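Local structure of glucose-inhibited division protein A-related protein, probable oxidoreductase (Thermus thermophilus, 2CUL) at residues Ala11-Ala16 and Gly211-Met216; Ala16-Trp21 and Arg222-Leu227; Pro48-Pro51 and Leu55-Arg58; Glu186-Lys191 and Leu201-Leu206. The protein binds flavin-adenine dinucleotide in a Rossmann fold and is probably an oxidoreductase related to the glucose-inhibited division protein A family. One frame throughout, in Å; residues are numbered along the deposited sequence.

Contact 1 of 4, residues Ala11-Ala16 and Gly211-Met216; sequences AGFSGA and GDYARM. With FAD (flavin-adenine dinucleotide), chain B.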
# COMPACT_ATOMS: atom_id res chain seq x y z
N ALA A 11 -0.62 -2.55 3.68
CA ALA A 11 -1.16 -3.88 3.41
C ALA A 11 -2.53 -3.80 2.74
O ALA A 11 -3.48 -4.47 3.15
CB ALA A 11 -1.26 -4.67 4.70
N GLY A 12 -2.61 -2.97 1.70
CA GLY A 12 -3.86 -2.81 0.98
C GLY A 12 -3.86 -3.66 -0.28
O GLY A 12 -3.05 -4.57 -0.43
N PHE A 13 -4.77 -3.35 -1.20
CA PHE A 13 -4.87 -4.14 -2.42
C PHE A 13 -3.60 -4.26 -3.25
O PHE A 13 -3.31 -5.33 -3.76
CB PHE A 13 -6.04 -3.63 -3.27
CG PHE A 13 -7.38 -3.96 -2.68
CD1 PHE A 13 -8.03 -5.14 -3.03
CD2 PHE A 13 -7.96 -3.13 -1.72
CE1 PHE A 13 -9.24 -5.49 -2.43
CE2 PHE A 13 -9.17 -3.48 -1.11
CZ PHE A 13 -9.81 -4.66 -1.47
N SER A 14 -2.83 -3.18 -3.37
CA SER A 14 -1.60 -3.26 -4.16
C SER A 14 -0.43 -3.81 -3.34
O SER A 14 0.30 -4.67 -3.81
CB SER A 14 -1.23 -1.89 -4.74
OG SER A 14 -0.97 -0.93 -3.73
N GLY A 15 -0.28 -3.32 -2.12
CA GLY A 15 0.81 -3.76 -1.27
C GLY A 15 0.73 -5.21 -0.85
O GLY A 15 1.74 -5.93 -0.87
N ALA A 16 -0.45 -5.66 -0.46
CA ALA A 16 -0.63 -7.05 -0.04
C ALA A 16 -0.46 -8.00 -1.23
O ALA A 16 0.08 -9.10 -1.09
CB ALA A 16 -2.00 -7.24 0.60
N GLY A 211 -6.94 3.61 -10.26
CA GLY A 211 -7.37 2.28 -10.67
C GLY A 211 -8.31 1.67 -9.65
O GLY A 211 -8.44 2.19 -8.55
N ASP A 212 -8.96 0.57 -10.03
CA ASP A 212 -9.89 -0.12 -9.13
C ASP A 212 -9.18 -1.30 -8.47
O ASP A 212 -7.97 -1.48 -8.63
CB ASP A 212 -11.12 -0.61 -9.90
CG ASP A 212 -10.76 -1.46 -11.10
OD1 ASP A 212 -9.69 -2.10 -11.10
OD2 ASP A 212 -11.58 -1.51 -12.04
N TYR A 213 -9.92 -2.13 -7.73
CA TYR A 213 -9.31 -3.26 -7.03
C TYR A 213 -8.47 -4.15 -7.92
O TYR A 213 -7.32 -4.45 -7.59
CB TYR A 213 -10.38 -4.12 -6.34
CG TYR A 213 -11.25 -3.41 -5.33
CD1 TYR A 213 -10.70 -2.54 -4.38
CD2 TYR A 213 -12.63 -3.62 -5.31
CE1 TYR A 213 -11.51 -1.90 -3.44
CE2 TYR A 213 -13.44 -2.99 -4.37
CZ TYR A 213 -12.89 -2.13 -3.45
OH TYR A 213 -13.72 -1.49 -2.55
N ALA A 214 -9.02 -4.57 -9.05
CA ALA A 214 -8.29 -5.45 -9.96
C ALA A 214 -7.01 -4.80 -10.48
O ALA A 214 -5.99 -5.46 -10.64
CB ALA A 214 -9.19 -5.86 -11.13
N ARG A 215 -7.07 -3.50 -10.76
CA ARG A 215 -5.92 -2.76 -11.25
C ARG A 215 -4.84 -2.72 -10.17
O ARG A 215 -3.66 -2.90 -10.45
CB ARG A 215 -6.33 -1.34 -11.63
CG ARG A 215 -5.22 -0.51 -12.26
CD ARG A 215 -5.00 -0.88 -13.72
NE ARG A 215 -3.99 -0.04 -14.34
CZ ARG A 215 -3.78 0.04 -15.65
NH1 ARG A 215 -4.53 -0.67 -16.49
NH2 ARG A 215 -2.83 0.83 -16.13
N MET A 216 -5.27 -2.49 -8.93
CA MET A 216 -4.34 -2.45 -7.81
C MET A 216 -3.65 -3.80 -7.69
O MET A 216 -2.43 -3.88 -7.51
CB MET A 216 -5.09 -2.15 -6.50
CG MET A 216 -5.76 -0.78 -6.46
SD MET A 216 -4.58 0.60 -6.59
CE MET A 216 -4.85 1.08 -8.31
PA FAD B . -5.24 0.74 0.15
O1A FAD B . -6.00 1.88 0.67
O2A FAD B . -5.95 -0.52 -0.20
O5B FAD B . -4.09 0.35 1.19
C5B FAD B . -3.22 1.36 1.71
C4B FAD B . -2.68 0.80 3.02
O4B FAD B . -1.57 1.62 3.39
C3B FAD B . -3.67 0.85 4.20
O3B FAD B . -3.76 -0.39 4.87
C2B FAD B . -3.13 1.96 5.05
O2B FAD B . -3.50 1.93 6.41
C1B FAD B . -1.63 1.83 4.79
N9A FAD B . -0.84 3.02 5.10
C8A FAD B . -0.99 4.27 4.55
N7A FAD B . -0.11 5.14 5.04
C5A FAD B . 0.64 4.40 5.94
C6A FAD B . 1.73 4.76 6.78
N6A FAD B . 2.25 5.97 6.83
N1A FAD B . 2.26 3.76 7.58
C2A FAD B . 1.74 2.49 7.54
N3A FAD B . 0.70 2.09 6.76
C4A FAD B . 0.19 3.09 5.98
N1 FAD B . -11.94 0.76 -6.20
C2 FAD B . -12.87 -0.23 -6.43
O2 FAD B . -12.62 -1.17 -7.15
N3 FAD B . -14.13 -0.13 -5.81
C4 FAD B . -14.50 0.90 -4.97
O4 FAD B . -15.64 0.93 -4.45
C4X FAD B . -13.55 1.92 -4.74
N5 FAD B . -13.86 2.99 -3.92
C5X FAD B . -12.93 3.99 -3.69
C6 FAD B . -13.26 5.06 -2.86
C7 FAD B . -12.35 6.10 -2.58
C7M FAD B . -12.78 7.23 -1.67
C8 FAD B . -11.04 6.05 -3.17
C8M FAD B . -10.01 7.11 -2.92
C9 FAD B . -10.69 4.97 -4.02
C9A FAD B . -11.61 3.92 -4.30
N10 FAD B . -11.30 2.81 -5.15
C10 FAD B . -12.27 1.81 -5.38
C1' FAD B . -9.95 2.68 -5.85
C2' FAD B . -8.94 1.64 -5.32
O2' FAD B . -9.33 0.36 -5.73
C3' FAD B . -8.80 1.66 -3.79
O3' FAD B . -8.39 2.94 -3.32
C4' FAD B . -7.75 0.65 -3.26
O4' FAD B . -7.87 0.49 -1.85
C5' FAD B . -6.35 1.15 -3.64
O5' FAD B . -5.36 0.20 -3.20
P FAD B . -4.01 0.63 -2.49
O1P FAD B . -3.30 -0.63 -2.27
O2P FAD B . -3.29 1.67 -3.30
O3P FAD B . -4.44 1.30 -1.13
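Phe13 and Tyr213 form an offset stack between the starts of helices 13-24 and 213-230. Their centroids lie 4.4 Å apart and their planes are tilted by 27°. Tyr213 CD1 sits over the centre of the Phe13 ring. Beside the stack, Phe13 CB meets Met216 CB at 3.7 Å. Ser14 CA makes a CA-H...O contact of 3.5 Å with Met216 O.

FAD lies along both helix starts. Ser14 N and Ser14 OG both donate to FAD O1P, each at 2.8 Å. Ser14 OG can do so because it stands between its own N and carbonyl carbon (chi1 62°), on the phosphate side. Phe13 N donates to FAD O2A of the other phosphate. Gly12 CA comes within 3.2 Å of FAD O5B, where a side chain would clash. Tyr213 N donates to FAD O2 at 2.9 Å, and this same O2 lies over the Tyr213 ring, toward its rim. Met216 CG stands beside the backbone N and the chain bends at chi2, which sets SD against FAD C5' and O5'.

In the second shell, Tyr213 OH is hydrogen-bonded to the backbone of Phe43 and Leu44. Asp212 OD1 caps helix 213-230 by accepting from Arg215 N at 3.0 Å. Replacing Tyr213 by an alanine would probably leave Phe13 freer to turn, open a gap beside the flavin pyrimidine and undo the tie to Phe43 and Leu44.

Backbone amides at a helix start, on a diphosphate and after a glycine-rich turn, are the mark of the Rossmann dinucleotide-binding motif, consistent with a GxGxxG pattern here.

Contact 2 of 4, residues Ala16-Trp21 and Arg222-Leu227; sequences AETAFW and RLAEHL
Trp21 CB and Ala224 CB touch at 3.6 Å, where helices 13-24 and 213-230 come together. The axes of the two segments approach to 8.2 Å and cross at -42°. Ala224 CB also rests on Thr18 O; the small side chain permits this close approach. Deeper in, Thr18 CG2 meets Leu223 CD2 at 3.7 Å. CG2 stands anti to the backbone N of Thr18, while OG1 (chi1 -57°) turns back beside that N. There OG1 is hydrogen-bonded to Ser14 O and Gly220 O. The methyl makes the closest approach to Leu223, with OG1 also near Leu223 CD2.

Beyond CB, the indole of Trp21 is on the looser side. Only CB of Trp21 packs on the other segment. The indole leads away and is partly exposed, with Lys221 in a cation-pi contact. Trp21 NE1 makes a weak bond of 2.9 Å to Glu17 OE2. Phe20 CD2 lies over one indole face.

Thr18 packs on Ile8 of strand 6-9, and Leu223 on Val118 of strand 116-119. Two helices side by side on one face of a largely parallel sheet are a regular feature of the Rossmann fold.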
# COMPACT_ATOMS: atom_id res chain seq x y z
N ALA A 16 -0.45 -5.66 -0.46
CA ALA A 16 -0.63 -7.05 -0.04
C ALA A 16 -0.46 -8.00 -1.23
O ALA A 16 0.08 -9.10 -1.09
CB ALA A 16 -2.00 -7.24 0.60
N GLU A 17 -0.92 -7.58 -2.41
CA GLU A 17 -0.78 -8.43 -3.59
C GLU A 17 0.70 -8.59 -3.91
O GLU A 17 1.16 -9.67 -4.25
CB GLU A 17 -1.51 -7.83 -4.79
CG GLU A 17 -1.70 -8.82 -5.93
CD GLU A 17 -2.71 -9.90 -5.60
OE1 GLU A 17 -3.89 -9.57 -5.39
OE2 GLU A 17 -2.32 -11.09 -5.54
N THR A 18 1.46 -7.49 -3.79
CA THR A 18 2.89 -7.55 -4.05
C THR A 18 3.53 -8.55 -3.08
O THR A 18 4.31 -9.41 -3.49
CB THR A 18 3.57 -6.17 -3.83
OG1 THR A 18 2.94 -5.19 -4.67
CG2 THR A 18 5.05 -6.24 -4.17
N ALA A 19 3.18 -8.44 -1.81
CA ALA A 19 3.71 -9.33 -0.78
C ALA A 19 3.35 -10.78 -1.08
O ALA A 19 4.18 -11.68 -0.92
CB ALA A 19 3.16 -8.94 0.59
N PHE A 20 2.12 -10.99 -1.52
CA PHE A 20 1.64 -12.33 -1.83
C PHE A 20 2.49 -13.06 -2.86
O PHE A 20 2.95 -14.17 -2.61
CB PHE A 20 0.19 -12.26 -2.33
CG PHE A 20 -0.38 -13.60 -2.72
CD1 PHE A 20 -0.82 -14.49 -1.75
CD2 PHE A 20 -0.45 -13.97 -4.06
CE1 PHE A 20 -1.32 -15.74 -2.11
CE2 PHE A 20 -0.95 -15.22 -4.43
CZ PHE A 20 -1.39 -16.10 -3.45
N TRP A 21 2.69 -12.45 -4.03
CA TRP A 21 3.48 -13.09 -5.07
C TRP A 21 4.96 -13.22 -4.74
O TRP A 21 5.60 -14.18 -5.15
CB TRP A 21 3.29 -12.36 -6.40
CG TRP A 21 1.90 -12.50 -6.93
CD1 TRP A 21 0.87 -11.61 -6.77
CD2 TRP A 21 1.36 -13.63 -7.62
NE1 TRP A 21 -0.28 -12.12 -7.33
CE2 TRP A 21 -0.01 -13.36 -7.85
CE3 TRP A 21 1.89 -14.84 -8.07
CZ2 TRP A 21 -0.85 -14.26 -8.51
CZ3 TRP A 21 1.05 -15.75 -8.73
CH2 TRP A 21 -0.31 -15.45 -8.94
N ARG A 222 2.58 -7.15 -10.90
CA ARG A 222 3.56 -6.68 -11.87
C ARG A 222 4.83 -6.23 -11.15
O ARG A 222 5.94 -6.47 -11.62
CB ARG A 222 2.98 -5.53 -12.70
CG ARG A 222 3.84 -5.11 -13.89
CD ARG A 222 3.07 -4.19 -14.84
NE ARG A 222 2.87 -2.84 -14.31
CZ ARG A 222 3.79 -1.89 -14.31
NH1 ARG A 222 5.00 -2.12 -14.80
NH2 ARG A 222 3.50 -0.69 -13.82
N LEU A 223 4.66 -5.56 -10.02
CA LEU A 223 5.81 -5.11 -9.24
C LEU A 223 6.55 -6.32 -8.70
O LEU A 223 7.78 -6.38 -8.75
CB LEU A 223 5.36 -4.22 -8.08
CG LEU A 223 6.41 -3.95 -7.00
CD1 LEU A 223 7.65 -3.30 -7.60
CD2 LEU A 223 5.81 -3.07 -5.91
N ALA A 224 5.80 -7.30 -8.19
CA ALA A 224 6.42 -8.50 -7.65
C ALA A 224 7.26 -9.19 -8.72
O ALA A 224 8.38 -9.62 -8.46
CB ALA A 224 5.34 -9.45 -7.12
N GLU A 225 6.70 -9.30 -9.92
CA GLU A 225 7.42 -9.94 -11.02
C GLU A 225 8.69 -9.17 -11.37
O GLU A 225 9.71 -9.76 -11.69
CB GLU A 225 6.52 -10.07 -12.24
CG GLU A 225 5.28 -10.91 -11.99
CD GLU A 225 4.36 -11.00 -13.19
OE1 GLU A 225 4.08 -9.95 -13.81
OE2 GLU A 225 3.91 -12.12 -13.52
N HIS A 226 8.62 -7.84 -11.32
CA HIS A 226 9.79 -7.03 -11.62
C HIS A 226 10.88 -7.23 -10.57
O HIS A 226 12.05 -7.43 -10.90
CB HIS A 226 9.42 -5.54 -11.69
CG HIS A 226 10.62 -4.64 -11.76
ND1 HIS A 226 11.46 -4.60 -12.85
CD2 HIS A 226 11.14 -3.78 -10.85
CE1 HIS A 226 12.45 -3.76 -12.61
NE2 HIS A 226 12.28 -3.25 -11.40
N LEU A 227 10.49 -7.17 -9.30
CA LEU A 227 11.44 -7.33 -8.21
C LEU A 227 12.08 -8.72 -8.21
O LEU A 227 13.26 -8.86 -7.87
CB LEU A 227 10.75 -7.08 -6.86
CG LEU A 227 10.28 -5.64 -6.63
CD1 LEU A 227 9.51 -5.55 -5.32
CD2 LEU A 227 11.49 -4.72 -6.61

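Contact 3 of 4, residues Pro48-Pro51 and Leu55-Arg58; sequences PPFP and LLER
Phe50 meets Leu56 and Glu57 across a short turn that leads into helix 55-59. Before it, Pro48 lays its CA over one face of the Phe50 ring, 3.6 Å above the plane and toward the rim. The peptide bond between Pro48 and Pro49 is cis.

Phe50 then turns its side chain toward the helix. Its CG stands beside the backbone N (chi1 -54°), which carries the ring over to Leu56. Phe50 CD1 touches Leu56 CG at 3.5 Å, and the two side chains cross at about a right angle. Phe50 CB packs on Glu57 CB at 3.8 Å. Two waters lie between the Phe50 backbone and Glu57. One donates to Phe50 O at 2.8 Å; its leg to Glu57 OE2 is so short that this bridge is doubtful in detail. A second accepts from Phe50 N at 2.9 Å, and its link to Glu57 OE2 is long and weak.

This proline-rich loop follows strand 29-33 of the Rossmann-type sheet and folds back on the first turn of helix 55-59, into which it leads. Ser54 OG is bonded to Pro51 O and to Glu57 N, so it ties loop to helix. Helix 55-59 in turn lies against helix 13-24: Glu17 accepts from Leu55 N and Leu56 N, and Leu56 packs on Phe13.

Pro51 comes last. Its CD meets Leu56 CD2 at 3.9 Å, so Leu56 is touched by both Phe50 and Pro51. Pro51 O lies 3.8 Å from Glu57 CB. Glu57 extends beyond CG, and its OE1 accepts from Gly53 N. The Pro51 ring also packs on helix 213-230, against Ala214, Ser217 and Glu218.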
# COMPACT_ATOMS: atom_id res chain seq x y z
N PRO A 48 -16.24 -9.74 -9.02
CA PRO A 48 -15.49 -10.29 -10.16
C PRO A 48 -15.74 -9.53 -11.46
O PRO A 48 -16.72 -8.80 -11.59
CB PRO A 48 -15.98 -11.74 -10.22
CG PRO A 48 -17.38 -11.64 -9.73
CD PRO A 48 -17.26 -10.69 -8.55
N PRO A 49 -14.87 -9.73 -12.46
CA PRO A 49 -13.70 -10.61 -12.47
C PRO A 49 -12.46 -10.07 -11.76
O PRO A 49 -12.25 -8.85 -11.68
CB PRO A 49 -13.46 -10.83 -13.95
CG PRO A 49 -13.78 -9.49 -14.52
CD PRO A 49 -15.07 -9.12 -13.79
N PHE A 50 -11.64 -10.98 -11.26
CA PHE A 50 -10.41 -10.64 -10.56
C PHE A 50 -9.22 -11.24 -11.31
O PHE A 50 -9.39 -12.12 -12.15
CB PHE A 50 -10.43 -11.22 -9.14
CG PHE A 50 -11.64 -10.82 -8.34
CD1 PHE A 50 -11.86 -9.49 -8.02
CD2 PHE A 50 -12.54 -11.78 -7.91
CE1 PHE A 50 -12.97 -9.12 -7.27
CE2 PHE A 50 -13.65 -11.42 -7.16
CZ PHE A 50 -13.87 -10.09 -6.83
N PRO A 51 -8.00 -10.75 -11.03
CA PRO A 51 -6.83 -11.29 -11.72
C PRO A 51 -6.69 -12.76 -11.33
O PRO A 51 -6.75 -13.10 -10.15
CB PRO A 51 -5.69 -10.45 -11.17
CG PRO A 51 -6.35 -9.12 -10.89
CD PRO A 51 -7.64 -9.56 -10.24
N LEU A 55 -4.39 -12.75 -4.80
CA LEU A 55 -4.83 -12.75 -3.41
C LEU A 55 -6.25 -12.21 -3.41
O LEU A 55 -7.11 -12.67 -2.66
CB LEU A 55 -3.93 -11.83 -2.58
CG LEU A 55 -4.40 -11.55 -1.15
CD1 LEU A 55 -4.36 -12.83 -0.32
CD2 LEU A 55 -3.52 -10.48 -0.53
N LEU A 56 -6.50 -11.23 -4.28
CA LEU A 56 -7.82 -10.63 -4.40
C LEU A 56 -8.87 -11.69 -4.74
O LEU A 56 -9.93 -11.74 -4.12
CB LEU A 56 -7.79 -9.54 -5.49
CG LEU A 56 -9.13 -8.93 -5.92
CD1 LEU A 56 -9.85 -8.33 -4.73
CD2 LEU A 56 -8.87 -7.86 -6.99
N GLU A 57 -8.57 -12.54 -5.72
CA GLU A 57 -9.49 -13.59 -6.13
C GLU A 57 -9.70 -14.60 -5.00
O GLU A 57 -10.83 -15.02 -4.72
CB GLU A 57 -8.97 -14.31 -7.37
CG GLU A 57 -9.84 -15.48 -7.82
CD GLU A 57 -9.40 -16.08 -9.15
OE1 GLU A 57 -8.24 -16.54 -9.24
OE2 GLU A 57 -10.21 -16.09 -10.10
N ARG A 58 -8.62 -14.99 -4.35
CA ARG A 58 -8.69 -15.96 -3.26
C ARG A 58 -9.48 -15.46 -2.06
O ARG A 58 -10.15 -16.24 -1.38
CB ARG A 58 -7.27 -16.35 -2.82
CG ARG A 58 -6.45 -16.97 -3.94
CD ARG A 58 -4.96 -16.96 -3.62
NE ARG A 58 -4.15 -17.32 -4.78
CZ ARG A 58 -3.76 -18.56 -5.07
NH1 ARG A 58 -4.09 -19.57 -4.28
NH2 ARG A 58 -3.04 -18.79 -6.16
O HOH W 1 -12.55 -13.71 -11.01
O HOH W 2 -9.91 -14.88 -12.32

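Contact 4 of 4, residues Glu186-Lys191 and Leu201-Leu206; sequences EEWEEK and LYAVGL. With FAD (flavin-adenine dinucleotide), chain B.
Strand 201-203, at the end of the Rossmann-type sheet, is met at Ala203 by the side chain of Trp188 from the segment 186-191. The backbone of strand 201-203 is itself bonded to residues 193-195. Trp188 NE1 donates to Ala203 O at 2.9 Å, with an N-H...O angle of 141°. The donor lies above the carbonyl plane, 42° out of it, and the oxygen is tilted from the indole plane. The bond is thus bent at the hydrogen and lies off both planes. Trp188 CG stands anti to the backbone N (chi1 -169°), which swings the indole across to strand 201-203. Trp188 CD1 is then 4.2 Å from Ala203 CB, a loose apolar contact.

The indole is held on other sides too. Glu190 CA lies over one face, 3.6 Å above the plane and toward the rim. Leu195, Arg209, Glu219 and Arg222 also touch it.

Beyond Ala203 the chain runs to the cofactor. The backbone angles of Gly205 by themselves call for glycine. Gly205 CA is 3.8 Å from FAD O2P. Leu206 N donates to FAD O2P at 2.9 Å. Leu206 CB and CD2 also line the pocket, with CD2 3.3 Å from FAD O3'.

A phenylalanine in place of Trp188 would probably leave Ala203 O without this donor and thin the packing against strand 201-203. The contact thus rests mainly on one indole N-H. It gives a backbone oxygen of a buried residue a side-chain partner, two residues before the glycine beside the phosphate.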
# COMPACT_ATOMS: atom_id res chain seq x y z
N GLU A 186 5.91 12.23 -12.99
CA GLU A 186 7.33 12.38 -13.32
C GLU A 186 8.25 11.75 -12.27
O GLU A 186 9.41 11.48 -12.55
CB GLU A 186 7.67 13.87 -13.49
CG GLU A 186 9.15 14.19 -13.72
CD GLU A 186 9.74 13.46 -14.92
OE1 GLU A 186 9.09 13.41 -15.98
OE2 GLU A 186 10.88 12.96 -14.80
N GLU A 187 7.72 11.51 -11.08
CA GLU A 187 8.52 10.91 -10.01
C GLU A 187 8.63 9.40 -10.17
O GLU A 187 9.56 8.78 -9.67
CB GLU A 187 7.85 11.15 -8.65
CG GLU A 187 7.65 12.60 -8.27
CD GLU A 187 8.88 13.22 -7.65
OE1 GLU A 187 9.95 12.56 -7.65
OE2 GLU A 187 8.78 14.36 -7.18
N TRP A 188 7.68 8.83 -10.90
CA TRP A 188 7.58 7.39 -11.05
C TRP A 188 7.93 6.80 -12.41
O TRP A 188 7.52 7.31 -13.45
CB TRP A 188 6.15 7.01 -10.66
CG TRP A 188 5.85 5.57 -10.48
CD1 TRP A 188 6.34 4.75 -9.51
CD2 TRP A 188 4.90 4.81 -11.22
NE1 TRP A 188 5.74 3.51 -9.59
CE2 TRP A 188 4.85 3.52 -10.64
CE3 TRP A 188 4.08 5.08 -12.32
CZ2 TRP A 188 4.01 2.51 -11.12
CZ3 TRP A 188 3.24 4.08 -12.80
CH2 TRP A 188 3.21 2.81 -12.20
N GLU A 189 8.70 5.71 -12.40
CA GLU A 189 9.08 5.00 -13.63
C GLU A 189 8.15 3.79 -13.71
O GLU A 189 8.35 2.79 -13.02
CB GLU A 189 10.54 4.56 -13.56
CG GLU A 189 11.04 3.83 -14.79
CD GLU A 189 12.55 3.69 -14.82
OE1 GLU A 189 13.14 3.19 -13.83
OE2 GLU A 189 13.16 4.09 -15.84
N GLU A 190 7.12 3.90 -14.55
CA GLU A 190 6.12 2.85 -14.71
C GLU A 190 6.64 1.42 -14.93
O GLU A 190 6.10 0.47 -14.38
CB GLU A 190 5.17 3.22 -15.85
CG GLU A 190 3.94 2.33 -15.95
CD GLU A 190 3.03 2.73 -17.10
OE1 GLU A 190 2.64 3.91 -17.16
OE2 GLU A 190 2.71 1.86 -17.94
N LYS A 191 7.69 1.28 -15.73
CA LYS A 191 8.23 -0.05 -16.02
C LYS A 191 8.92 -0.74 -14.84
O LYS A 191 8.90 -1.97 -14.74
CB LYS A 191 9.23 0.04 -17.18
CG LYS A 191 8.66 0.58 -18.48
CD LYS A 191 9.74 0.70 -19.54
CE LYS A 191 10.85 1.65 -19.11
NZ LYS A 191 11.95 1.74 -20.11
N LEU A 201 14.01 2.87 -3.85
CA LEU A 201 12.63 3.22 -3.54
C LEU A 201 11.65 2.91 -4.67
O LEU A 201 11.89 3.26 -5.82
CB LEU A 201 12.54 4.71 -3.20
CG LEU A 201 11.21 5.25 -2.69
CD1 LEU A 201 10.87 4.61 -1.36
CD2 LEU A 201 11.30 6.76 -2.54
N TYR A 202 10.54 2.26 -4.31
CA TYR A 202 9.50 1.88 -5.27
C TYR A 202 8.14 2.34 -4.76
O TYR A 202 7.98 2.61 -3.57
CB TYR A 202 9.47 0.36 -5.45
CG TYR A 202 10.76 -0.21 -5.97
CD1 TYR A 202 10.93 -0.46 -7.33
CD2 TYR A 202 11.83 -0.47 -5.11
CE1 TYR A 202 12.13 -0.96 -7.82
CE2 TYR A 202 13.03 -0.96 -5.59
CZ TYR A 202 13.18 -1.21 -6.95
OH TYR A 202 14.37 -1.70 -7.44
N ALA A 203 7.16 2.43 -5.65
CA ALA A 203 5.81 2.82 -5.27
C ALA A 203 4.83 2.06 -6.17
O ALA A 203 5.13 1.79 -7.33
CB ALA A 203 5.62 4.31 -5.43
N VAL A 204 3.68 1.72 -5.62
CA VAL A 204 2.68 0.97 -6.37
C VAL A 204 1.27 1.28 -5.87
O VAL A 204 1.09 1.70 -4.74
CB VAL A 204 2.95 -0.56 -6.24
CG1 VAL A 204 2.72 -1.01 -4.81
CG2 VAL A 204 2.07 -1.34 -7.19
N GLY A 205 0.28 1.08 -6.74
CA GLY A 205 -1.09 1.32 -6.34
C GLY A 205 -1.59 2.74 -6.50
O GLY A 205 -1.02 3.54 -7.25
N LEU A 206 -2.65 3.05 -5.77
CA LEU A 206 -3.29 4.36 -5.84
C LEU A 206 -2.37 5.53 -5.51
O LEU A 206 -2.60 6.64 -6.00
CB LEU A 206 -4.52 4.39 -4.93
CG LEU A 206 -5.62 5.33 -5.42
CD1 LEU A 206 -6.30 4.70 -6.63
CD2 LEU A 206 -6.63 5.59 -4.31
PA FAD B . -5.24 0.74 0.15
O1A FAD B . -6.00 1.88 0.67
O2A FAD B . -5.95 -0.52 -0.20
O5B FAD B . -4.09 0.35 1.19
C5B FAD B . -3.22 1.36 1.71
C4B FAD B . -2.68 0.80 3.02
O4B FAD B . -1.57 1.62 3.39
C3B FAD B . -3.67 0.85 4.20
O3B FAD B . -3.76 -0.39 4.87
C2B FAD B . -3.13 1.96 5.05
O2B FAD B . -3.50 1.93 6.41
C1B FAD B . -1.63 1.83 4.79
N9A FAD B . -0.84 3.02 5.10
C8A FAD B . -0.99 4.27 4.55
N7A FAD B . -0.11 5.14 5.04
C5A FAD B . 0.64 4.40 5.94
C6A FAD B . 1.73 4.76 6.78
N6A FAD B . 2.25 5.97 6.83
N1A FAD B . 2.26 3.76 7.58
C2A FAD B . 1.74 2.49 7.54
N3A FAD B . 0.70 2.09 6.76
C4A FAD B . 0.19 3.09 5.98
N1 FAD B . -11.94 0.76 -6.20
C2 FAD B . -12.87 -0.23 -6.43
O2 FAD B . -12.62 -1.17 -7.15
N3 FAD B . -14.13 -0.13 -5.81
C4 FAD B . -14.50 0.90 -4.97
O4 FAD B . -15.64 0.93 -4.45
C4X FAD B . -13.55 1.92 -4.74
N5 FAD B . -13.86 2.99 -3.92
C5X FAD B . -12.93 3.99 -3.69
C6 FAD B . -13.26 5.06 -2.86
C7 FAD B . -12.35 6.10 -2.58
C7M FAD B . -12.78 7.23 -1.67
C8 FAD B . -11.04 6.05 -3.17
C8M FAD B . -10.01 7.11 -2.92
C9 FAD B . -10.69 4.97 -4.02
C9A FAD B . -11.61 3.92 -4.30
N10 FAD B . -11.30 2.81 -5.15
C10 FAD B . -12.27 1.81 -5.38
C1' FAD B . -9.95 2.68 -5.85
C2' FAD B . -8.94 1.64 -5.32
O2' FAD B . -9.33 0.36 -5.73
C3' FAD B . -8.80 1.66 -3.79
O3' FAD B . -8.39 2.94 -3.32
C4' FAD B . -7.75 0.65 -3.26
O4' FAD B . -7.87 0.49 -1.85
C5' FAD B . -6.35 1.15 -3.64
O5' FAD B . -5.36 0.20 -3.20
P FAD B . -4.01 0.63 -2.49
O1P FAD B . -3.30 -0.63 -2.27
O2P FAD B . -3.29 1.67 -3.30
O3P FAD B . -4.44 1.30 -1.13

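How the contacts relate
Contacts 1 and 2 are buried and join the same two helices, 13-24 and 213-230. Contact 1 lies at their N-terminal ends and is rich in polar bonds to FAD. Contact 2 lies further along, and its packing is apolar. Contacts 3 and 4 are only partly buried. Contact 3 combines apolar packing with water between loop and helix, while contact 4 depends on one side-chain to backbone bond. Contact 3 touches both contacts of the core. Contact 4 shares FAD with contact 1 and also touches it directly, where Met216 SD and Ser14 OG lie against residues 204-206. It meets contact 2 where Arg222 NH1 reaches Glu190 O. Contacts 3 and 4 do not touch; their nearest atoms are about 12 Å apart.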